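Local coordinates for protein cellulosomal scaffoldin (Bacteroides cellulosolvens, PDB 2XBT) that probably binds cellulose through this family 3b carbohydrate-binding module, one domain of a long secreted scaffoldin that organises the cellulosome, at residues S70-N76 and Y88-A94; V81-A85 and S128-S132; E142-A147 and Y156-P160. All blocks are in the same frame, centred on the assembly; numbering follows the deposited sequence.

Contact 1 of 3, residues S70-N76 and Y88-A94; sequences SASATFN and YIEIKLA
Asn76 lays its CB over one face of the Tyr88 ring, 3.6 Å from the ring centroid to CB and 21° off the ring normal, a CH-pi contact displaced toward the rim near CZ. The amide follows the ring, its plane only 18° from that of the tyrosine. Its nitrogen is used twice: Asn76 ND2 donates to Thr74 OG1 at 3.1 Å, with the acceptor in the amide plane, and more weakly to Tyr88 O at 3.3 Å. The first bond in particular helps to fix the turn of the amide. Tyr88 has CG between its backbone N and carbonyl carbon (chi1 61°), a rotation that brings the ring back against Asn76.

These side chains ride on an antiparallel beta hairpin formed by strands 71-82 and 85-93 of the jelly-roll sandwich that characterises CBM3 modules. Ser72-Lys92, Thr74-Glu90 and Asn76-Tyr88 are hydrogen-bonded pairs with reciprocal N-H to O=C bonds; Lys92 N to Ser72 O, for example, spans 2.9 Å and is nearly straight. Ala71-Leu93, Ala73-Ile91 and Phe75-Ile89 are the non-hydrogen-bonded pairs that alternate with these. Ala73 CA points a C-H at the O of Glu90, the residue before its pair partner Ile91, at 3.2 Å. Side chains of these pairs form the apolar face: Ala71 CB meets Leu93 CD2, Ala73 CB meets Ile89 CG2, and Phe75 CE1 lies alongside Ile89 CG1 at 3.6 Å.

Water joins the strands on the polar face. One molecule links Ser72 OG with Lys92 O, and another bridges Thr74 OG1 and Glu90 OE1. Farther out, Glu90 OE2 forms a salt bridge with Arg48 on strand 45-51, positioning the carboxylate whose other oxygen receives the water, while Phe75 and Ile89 both touch Val117 of the facing sheet.

Contact 2 of 3, residues V81-A85 and S128-S132; sequences VHAKA and SNDYS
Tyr131 turns a ring edge onto the face of His82: the centroids are 5.0 Å apart and the planes meet at 77°, an edge-to-face stack in which Tyr131 CD1 approaches His82 CE1 to 3.7 Å. The imidazole is held from within its own type I turn, His82 to Ala85, because Lys84 N donates to His82 ND1 at 2.8 Å, close to the ring plane. That bond restricts the ring's rotation and presents a face to the tyrosine. Tyr131 has CG anti to the backbone N (chi1 180°), which sends the ring out beside the turn while CB remains against Ala85 CB at 3.8 Å. A backbone bond completes this compact part, Tyr131 N to Lys84 O at 2.8 Å, bent to 135° at the hydrogen.

The lysine side is looser and hydrated. Lys84 bends at chi3, bringing CE within 3.6 Å of Ser128 O, but its ammonium reaches the loop through water: one molecule passes from NZ to Asp130 O and a second to Tyr131 O.

The turn joins strands 71-82 and 85-93, and the 128-132 loop runs between strands 125-126 and 147-150. Asp130 OD1 accepts from Thr52 N and Ser132 OG pairs with Phe50 N, placing the loop beside the end of strand 45-51, with Ala85 packed on Phe50 of that strand.

Contact 3 of 3, residues E142-A147 and Y156-P160; sequences ENKLVA and YGTPP
Tyr156, Lys144 and Ala147 have the most surface buried here, the tyrosine the most of the three. Its CG stands anti to the backbone N (chi1 177°), carrying the ring across the 142-147 segment until OH meets Lys144 CD at 3.3 Å and Glu142 CG at 3.5 Å. The ring edge faces backbone oxygens: Asn143 O lies in the ring plane and Val146 O is near it. The Lys144 side chain crosses that of Tyr156 at about a right angle, bent at chi2 and chi3, so that NZ comes within 3.6 Å of Tyr156 CE1. One water accepts from both Lys144 NZ and Gly157 N; another connects Tyr156 OH with Asn143 N. With an alanine at Tyr156, the aliphatic part of Lys144 would probably face a gap and the water at Asn143 N is likely to lose its hydroxyl partner.

The backbones meet where Thr158 N donates to Lys144 O at 2.7 Å, almost in line with the carbonyl. Gly157 fits this close approach: its phi of 92° with psi of 177°, and the 2.0 Å that would separate a CB from Val146 O, leave no room for any side chain. Val146 O is buried without a conventional partner, although Gly157 CA offers it a CA-H...O contact at 3.5 Å. Lys144 is second in a type I turn from Asn143 to Val146, reinforced by an Asx turn, Leu145 N donating to Asn143 OD1.

Ala147 CA points a C-H at Tyr156 O, 3.3 Å away, and its CB lies 4.1 Å from Pro159 CG. At the open end of the hairpin of strands 147-150 and 153-156, the latter outermost in the sheet, Ala147 bonds through its backbone to Arg48 of strand 45-51, and Tyr156 packs on Leu12 of strand 10-15.

Contacts 1 and 2 share strand 71-82: contact 1 pairs its first half with strand 85-93, while contact 2 uses the turn joining the two. Contact 1 is a hairpin with a largely buried apolar face and a polar one; contacts 2 and 3 join mainly loops and turns at strand ends, each with one direct backbone bond and an aromatic side chain. All three are partly buried and water-bridged, contact 2 lying farthest from the chain's centre (about 15 Å between centres, against 8 and 9 Å). Contacts 2 and 3 touch: Tyr131 OH lies 2.6 Å from Thr158 O, and Ser132 OG 2.7 Å from Leu145 O, both probable hydrogen bonds. Apart from adjoining contact 2 along the chain, contact 1 touches neither.

Contact 1 of 3, residues S70-N76 and Y88-A94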
loop_
_atom_site.group_PDB
_atom_site.type_symbol
_atom_site.label_atom_id
_atom_site.label_comp_id
_atom_site.label_asym_id
_atom_site.label_seq_id
_atom_site.Cartn_x
_atom_site.Cartn_y
_atom_site.Cartn_z
ATOM N N SER A 70 2.350 -8.398 10.981
ATOM C CA SER A 70 3.505 -7.604 10.582
ATOM C C SER A 70 3.572 -7.461 9.061
ATOM O O SER A 70 2.944 -8.219 8.322
ATOM C CB SER A 70 4.799 -8.250 11.081
ATOM O OG SER A 70 4.979 -9.510 10.466
ATOM N N ALA A 71 4.356 -6.490 8.608
ATOM C CA ALA A 71 4.489 -6.206 7.185
ATOM C C ALA A 71 5.953 -6.178 6.792
ATOM O O ALA A 71 6.804 -5.775 7.585
ATOM C CB ALA A 71 3.855 -4.866 6.875
ATOM N N SER A 72 6.245 -6.589 5.561
ATOM C CA SER A 72 7.596 -6.464 5.016
ATOM C C SER A 72 7.477 -6.023 3.566
ATOM O O SER A 72 6.409 -6.116 2.975
ATOM C CB SER A 72 8.351 -7.783 5.107
ATOM O OG SER A 72 7.732 -8.784 4.336
ATOM N N ALA A 73 8.564 -5.538 2.985
ATOM C CA ALA A 73 8.471 -4.944 1.661
ATOM C C ALA A 73 9.642 -5.336 0.786
ATOM O O ALA A 73 10.754 -5.576 1.271
ATOM C CB ALA A 73 8.385 -3.433 1.765
ATOM N N THR A 74 9.381 -5.400 -0.512
ATOM C CA THR A 74 10.422 -5.570 -1.504
ATOM C C THR A 74 10.257 -4.485 -2.559
ATOM O O THR A 74 9.175 -3.942 -2.730
ATOM C CB THR A 74 10.331 -6.953 -2.182
ATOM O OG1 THR A 74 9.058 -7.089 -2.819
ATOM C CG2 THR A 74 10.487 -8.069 -1.140
ATOM N N PHE A 75 11.343 -4.160 -3.253
ATOM C CA PHE A 75 11.290 -3.194 -4.327
ATOM C C PHE A 75 11.580 -3.944 -5.615
ATOM O O PHE A 75 12.507 -4.761 -5.674
ATOM C CB PHE A 75 12.312 -2.091 -4.074
ATOM C CG PHE A 75 12.107 -1.383 -2.763
ATOM C CD1 PHE A 75 11.279 -0.280 -2.684
ATOM C CD2 PHE A 75 12.714 -1.844 -1.604
ATOM C CE1 PHE A 75 11.066 0.375 -1.474
ATOM C CE2 PHE A 75 12.505 -1.194 -0.388
ATOM C CZ PHE A 75 11.681 -0.086 -0.328
ATOM N N ASN A 76 10.780 -3.661 -6.638
ATOM C CA ASN A 76 10.691 -4.506 -7.814
ATOM C C ASN A 76 10.593 -3.701 -9.092
ATOM O O ASN A 76 10.007 -2.625 -9.103
ATOM C CB ASN A 76 9.427 -5.355 -7.729
ATOM C CG ASN A 76 9.331 -6.118 -6.432
ATOM O OD1 ASN A 76 9.800 -7.247 -6.337
ATOM N ND2 ASN A 76 8.751 -5.490 -5.411
ATOM N N TYR A 88 7.806 -0.865 -8.380
ATOM C CA TYR A 88 6.785 -0.872 -7.342
ATOM C C TYR A 88 7.335 -1.422 -6.042
ATOM O O TYR A 88 8.227 -2.272 -6.041
ATOM C CB TYR A 88 5.539 -1.646 -7.753
ATOM C CG TYR A 88 5.772 -3.098 -8.059
ATOM C CD1 TYR A 88 5.528 -4.086 -7.093
ATOM C CD2 TYR A 88 6.243 -3.492 -9.298
ATOM C CE1 TYR A 88 5.749 -5.443 -7.381
ATOM C CE2 TYR A 88 6.457 -4.823 -9.595
ATOM C CZ TYR A 88 6.211 -5.795 -8.631
ATOM O OH TYR A 88 6.438 -7.113 -8.933
ATOM N N ILE A 89 6.831 -0.888 -4.939
ATOM C CA ILE A 89 7.055 -1.482 -3.637
ATOM C C ILE A 89 5.947 -2.520 -3.493
ATOM O O ILE A 89 4.784 -2.217 -3.778
ATOM C CB ILE A 89 6.854 -0.461 -2.522
ATOM C CG1 ILE A 89 7.688 0.792 -2.792
ATOM C CG2 ILE A 89 7.212 -1.074 -1.161
ATOM C CD1 ILE A 89 7.161 2.000 -2.105
ATOM N N GLU A 90 6.299 -3.712 -3.027
ATOM C CA GLU A 90 5.289 -4.708 -2.684
ATOM C C GLU A 90 5.333 -4.979 -1.203
ATOM O O GLU A 90 6.348 -5.445 -0.677
ATOM C CB GLU A 90 5.495 -6.019 -3.443
ATOM C CG GLU A 90 4.424 -7.061 -3.111
ATOM C CD GLU A 90 4.426 -8.223 -4.087
ATOM O OE1 GLU A 90 5.175 -9.191 -3.855
ATOM O OE2 GLU A 90 3.682 -8.164 -5.086
ATOM N N ILE A 91 4.216 -4.698 -0.545
ATOM C CA ILE A 91 4.088 -4.925 0.885
ATOM C C ILE A 91 3.320 -6.219 1.118
ATOM O O ILE A 91 2.246 -6.432 0.553
ATOM C CB ILE A 91 3.395 -3.726 1.547
ATOM C CG1 ILE A 91 4.248 -2.467 1.367
ATOM C CG2 ILE A 91 3.134 -3.982 3.032
ATOM C CD1 ILE A 91 3.537 -1.205 1.761
ATOM N N LYS A 92 3.888 -7.096 1.939
ATOM C CA LYS A 92 3.253 -8.370 2.223
ATOM C C LYS A 92 2.951 -8.423 3.700
ATOM O O LYS A 92 3.783 -8.046 4.512
ATOM C CB LYS A 92 4.181 -9.528 1.870
ATOM C CG LYS A 92 4.224 -9.906 0.401
ATOM C CD LYS A 92 4.951 -11.238 0.245
ATOM C CE LYS A 92 4.951 -11.729 -1.197
ATOM N NZ LYS A 92 3.569 -11.976 -1.684
ATOM N N LEU A 93 1.749 -8.869 4.044
ATOM C CA LEU A 93 1.366 -9.030 5.435
ATOM C C LEU A 93 1.642 -10.475 5.795
ATOM O O LEU A 93 1.479 -11.354 4.962
ATOM C CB LEU A 93 -0.105 -8.677 5.608
ATOM C CG LEU A 93 -0.383 -7.225 5.210
ATOM C CD1 LEU A 93 -1.866 -6.911 5.298
ATOM C CD2 LEU A 93 0.427 -6.274 6.095
ATOM N N ALA A 94 2.109 -10.717 7.014
ATOM C CA ALA A 94 2.643 -12.037 7.346
ATOM C C ALA A 94 1.623 -12.966 7.988
ATOM O O ALA A 94 1.631 -14.172 7.735
ATOM C CB ALA A 94 3.888 -11.919 8.228
HETATM O O HOH W 1 -0.070 -9.355 9.057
HETATM O O HOH W 2 5.551 -9.955 5.669
HETATM O O HOH W 3 7.060 -9.029 -2.164
#

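Contact 2 of 3, residues V81-A85 and S128-S132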
loop_
_atom_site.group_PDB
_atom_site.type_symbol
_atom_site.label_atom_id
_atom_site.label_comp_id
_atom_site.label_asym_id
_atom_site.label_seq_id
_atom_site.Cartn_x
_atom_site.Cartn_y
_atom_site.Cartn_z
ATOM N N VAL A 81 6.808 -0.867 -18.461
ATOM C CA VAL A 81 6.960 0.431 -17.814
ATOM C C VAL A 81 5.804 1.399 -18.117
ATOM O O VAL A 81 5.135 1.295 -19.141
ATOM C CB VAL A 81 8.324 1.030 -18.185
ATOM C CG1 VAL A 81 8.401 2.507 -17.854
ATOM C CG2 VAL A 81 9.438 0.240 -17.490
ATOM N N HIS A 82 5.558 2.328 -17.197
ATOM C CA HIS A 82 4.502 3.318 -17.350
ATOM C C HIS A 82 5.158 4.686 -17.311
ATOM O O HIS A 82 6.241 4.840 -16.757
ATOM C CB HIS A 82 3.521 3.181 -16.185
ATOM C CG HIS A 82 2.320 4.070 -16.265
ATOM N ND1 HIS A 82 2.340 5.397 -15.877
ATOM C CD2 HIS A 82 1.042 3.810 -16.628
ATOM C CE1 HIS A 82 1.129 5.913 -16.019
ATOM N NE2 HIS A 82 0.324 4.964 -16.467
ATOM N N ALA A 83 4.502 5.672 -17.905
ATOM C CA ALA A 83 5.010 7.039 -17.929
ATOM C C ALA A 83 5.356 7.501 -16.505
ATOM O O ALA A 83 6.285 8.280 -16.299
ATOM C CB ALA A 83 3.960 7.963 -18.551
ATOM N N LYS A 84 4.604 7.004 -15.526
ATOM C CA LYS A 84 4.787 7.418 -14.131
ATOM C C LYS A 84 5.293 6.315 -13.181
ATOM O O LYS A 84 5.236 6.469 -11.959
ATOM C CB LYS A 84 3.492 8.027 -13.592
ATOM C CG LYS A 84 3.147 9.371 -14.236
ATOM C CD LYS A 84 1.929 10.003 -13.614
ATOM C CE LYS A 84 2.285 10.732 -12.328
ATOM N NZ LYS A 84 1.073 11.315 -11.666
ATOM N N ALA A 85 5.818 5.218 -13.723
ATOM C CA ALA A 85 6.313 4.152 -12.854
ATOM C C ALA A 85 7.191 3.171 -13.579
ATOM O O ALA A 85 6.787 2.609 -14.594
ATOM C CB ALA A 85 5.144 3.400 -12.205
ATOM N N SER A 128 6.080 13.691 -7.527
ATOM C CA SER A 128 5.233 14.149 -8.629
ATOM C C SER A 128 5.351 13.163 -9.772
ATOM O O SER A 128 4.453 13.068 -10.602
ATOM C CB SER A 128 5.609 15.559 -9.102
ATOM O OG SER A 128 6.856 15.560 -9.775
ATOM N N ASN A 129 6.462 12.432 -9.801
ATOM C CA ASN A 129 6.674 11.400 -10.814
ATOM C C ASN A 129 6.302 9.980 -10.396
ATOM O O ASN A 129 6.623 9.025 -11.096
ATOM C CB ASN A 129 8.128 11.389 -11.266
ATOM C CG ASN A 129 8.401 12.433 -12.305
ATOM O OD1 ASN A 129 7.665 12.537 -13.291
ATOM N ND2 ASN A 129 9.439 13.240 -12.085
ATOM N N ASP A 130 5.650 9.829 -9.254
ATOM C CA ASP A 130 5.285 8.487 -8.809
ATOM C C ASP A 130 3.813 8.244 -9.072
ATOM O O ASP A 130 2.957 8.984 -8.584
ATOM C CB ASP A 130 5.577 8.303 -7.322
ATOM C CG ASP A 130 7.048 8.345 -7.007
ATOM O OD1 ASP A 130 7.878 8.046 -7.896
ATOM O OD2 ASP A 130 7.377 8.657 -5.852
ATOM N N TYR A 131 3.524 7.193 -9.837
ATOM C CA TYR A 131 2.154 6.815 -10.179
ATOM C C TYR A 131 1.208 6.789 -8.972
ATOM O O TYR A 131 0.079 7.306 -9.023
ATOM C CB TYR A 131 2.184 5.433 -10.852
ATOM C CG TYR A 131 0.827 4.888 -11.265
ATOM C CD1 TYR A 131 0.298 5.170 -12.514
ATOM C CD2 TYR A 131 0.085 4.088 -10.414
ATOM C CE1 TYR A 131 -0.928 4.683 -12.904
ATOM C CE2 TYR A 131 -1.145 3.592 -10.799
ATOM C CZ TYR A 131 -1.647 3.900 -12.050
ATOM O OH TYR A 131 -2.874 3.425 -12.437
ATOM N N SER A 132 1.654 6.176 -7.885
ATOM C CA SER A 132 0.772 5.964 -6.740
ATOM C C SER A 132 0.629 7.188 -5.836
ATOM O O SER A 132 -0.223 7.214 -4.946
ATOM C CB SER A 132 1.210 4.735 -5.934
ATOM O OG SER A 132 0.972 3.530 -6.663
HETATM O O HOH W 4 1.761 11.563 -8.897
HETATM O O HOH W 5 -0.669 8.756 -11.189
#

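Contact 3 of 3, residues E142-A147 and Y156-P160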
loop_
_atom_site.group_PDB
_atom_site.type_symbol
_atom_site.label_atom_id
_atom_site.label_comp_id
_atom_site.label_asym_id
_atom_site.label_seq_id
_atom_site.Cartn_x
_atom_site.Cartn_y
_atom_site.Cartn_z
ATOM N N GLU A 142 -9.842 7.834 -0.502
ATOM C CA GLU A 142 -9.651 6.892 -1.587
ATOM C C GLU A 142 -8.384 7.248 -2.372
ATOM O O GLU A 142 -8.260 8.355 -2.883
ATOM C CB GLU A 142 -10.872 6.942 -2.500
ATOM C CG GLU A 142 -10.784 6.095 -3.760
ATOM C CD GLU A 142 -12.040 6.219 -4.623
ATOM O OE1 GLU A 142 -12.175 7.240 -5.338
ATOM O OE2 GLU A 142 -12.898 5.308 -4.572
ATOM N N ASN A 143 -7.437 6.317 -2.442
ATOM C CA ASN A 143 -6.337 6.414 -3.394
ATOM C C ASN A 143 -6.371 5.173 -4.262
ATOM O O ASN A 143 -5.795 4.151 -3.902
ATOM C CB ASN A 143 -4.984 6.536 -2.703
ATOM C CG ASN A 143 -3.821 6.636 -3.702
ATOM O OD1 ASN A 143 -4.025 6.659 -4.923
ATOM N ND2 ASN A 143 -2.605 6.715 -3.181
ATOM N N LYS A 144 -7.057 5.277 -5.399
ATOM C CA LYS A 144 -7.220 4.159 -6.333
ATOM C C LYS A 144 -5.958 3.795 -7.106
ATOM O O LYS A 144 -5.951 2.817 -7.854
ATOM C CB LYS A 144 -8.348 4.456 -7.324
ATOM C CG LYS A 144 -9.724 4.568 -6.703
ATOM C CD LYS A 144 -10.229 3.216 -6.214
ATOM C CE LYS A 144 -11.662 2.971 -6.673
ATOM N NZ LYS A 144 -12.253 1.756 -6.026
ATOM N N LEU A 145 -4.883 4.557 -6.919
ATOM C CA LEU A 145 -3.642 4.308 -7.651
ATOM C C LEU A 145 -2.719 3.342 -6.897
ATOM O O LEU A 145 -1.603 3.058 -7.344
ATOM C CB LEU A 145 -2.917 5.635 -7.941
ATOM C CG LEU A 145 -3.743 6.712 -8.663
ATOM C CD1 LEU A 145 -3.002 8.044 -8.637
ATOM C CD2 LEU A 145 -4.030 6.291 -10.090
ATOM N N VAL A 146 -3.200 2.828 -5.769
ATOM C CA VAL A 146 -2.478 1.783 -5.034
ATOM C C VAL A 146 -3.274 0.509 -5.226
ATOM O O VAL A 146 -4.505 0.529 -5.107
ATOM C CB VAL A 146 -2.410 2.082 -3.526
ATOM C CG1 VAL A 146 -1.845 0.885 -2.763
ATOM C CG2 VAL A 146 -1.556 3.336 -3.274
ATOM N N ALA A 147 -2.600 -0.589 -5.536
ATOM C CA ALA A 147 -3.321 -1.836 -5.836
ATOM C C ALA A 147 -3.215 -2.835 -4.694
ATOM O O ALA A 147 -2.159 -2.968 -4.070
ATOM C CB ALA A 147 -2.798 -2.469 -7.110
ATOM N N TYR A 156 -8.503 -4.454 -5.505
ATOM C CA TYR A 156 -8.737 -3.018 -5.312
ATOM C C TYR A 156 -7.687 -2.206 -6.053
ATOM O O TYR A 156 -6.517 -2.587 -6.095
ATOM C CB TYR A 156 -8.722 -2.624 -3.830
ATOM C CG TYR A 156 -8.886 -1.124 -3.608
ATOM C CD1 TYR A 156 -10.123 -0.589 -3.306
ATOM C CD2 TYR A 156 -7.801 -0.255 -3.700
ATOM C CE1 TYR A 156 -10.297 0.769 -3.108
ATOM C CE2 TYR A 156 -7.962 1.116 -3.517
ATOM C CZ TYR A 156 -9.220 1.621 -3.223
ATOM O OH TYR A 156 -9.418 2.973 -3.017
ATOM N N GLY A 157 -8.117 -1.096 -6.636
ATOM C CA GLY A 157 -7.184 -0.139 -7.201
ATOM C C GLY A 157 -6.897 -0.396 -8.661
ATOM O O GLY A 157 -7.361 -1.381 -9.233
ATOM N N THR A 158 -6.101 0.495 -9.249
ATOM C CA THR A 158 -5.791 0.488 -10.672
ATOM C C THR A 158 -4.293 0.506 -10.903
ATOM O O THR A 158 -3.669 1.562 -10.819
ATOM C CB THR A 158 -6.358 1.761 -11.338
ATOM O OG1 THR A 158 -7.742 1.899 -11.000
ATOM C CG2 THR A 158 -6.181 1.716 -12.862
ATOM N N PRO A 159 -3.706 -0.664 -11.180
ATOM C CA PRO A 159 -2.295 -0.814 -11.518
ATOM C C PRO A 159 -2.004 0.015 -12.771
ATOM O O PRO A 159 -2.918 0.230 -13.565
ATOM C CB PRO A 159 -2.175 -2.304 -11.861
ATOM C CG PRO A 159 -3.317 -2.952 -11.193
ATOM C CD PRO A 159 -4.421 -1.952 -11.229
ATOM N N PRO A 160 -0.763 0.490 -12.929
ATOM C CA PRO A 160 -0.364 1.237 -14.130
ATOM C C PRO A 160 -0.570 0.415 -15.399
ATOM O O PRO A 160 -0.413 -0.810 -15.390
ATOM C CB PRO A 160 1.138 1.472 -13.917
ATOM C CG PRO A 160 1.356 1.357 -12.447
ATOM C CD PRO A 160 0.351 0.324 -11.982
ATOM O OXT PRO A 160 -0.889 0.953 -16.470
HETATM O O HOH W 6 -7.102 3.665 -1.280
HETATM O O HOH W 7 -10.950 -0.423 -7.003
#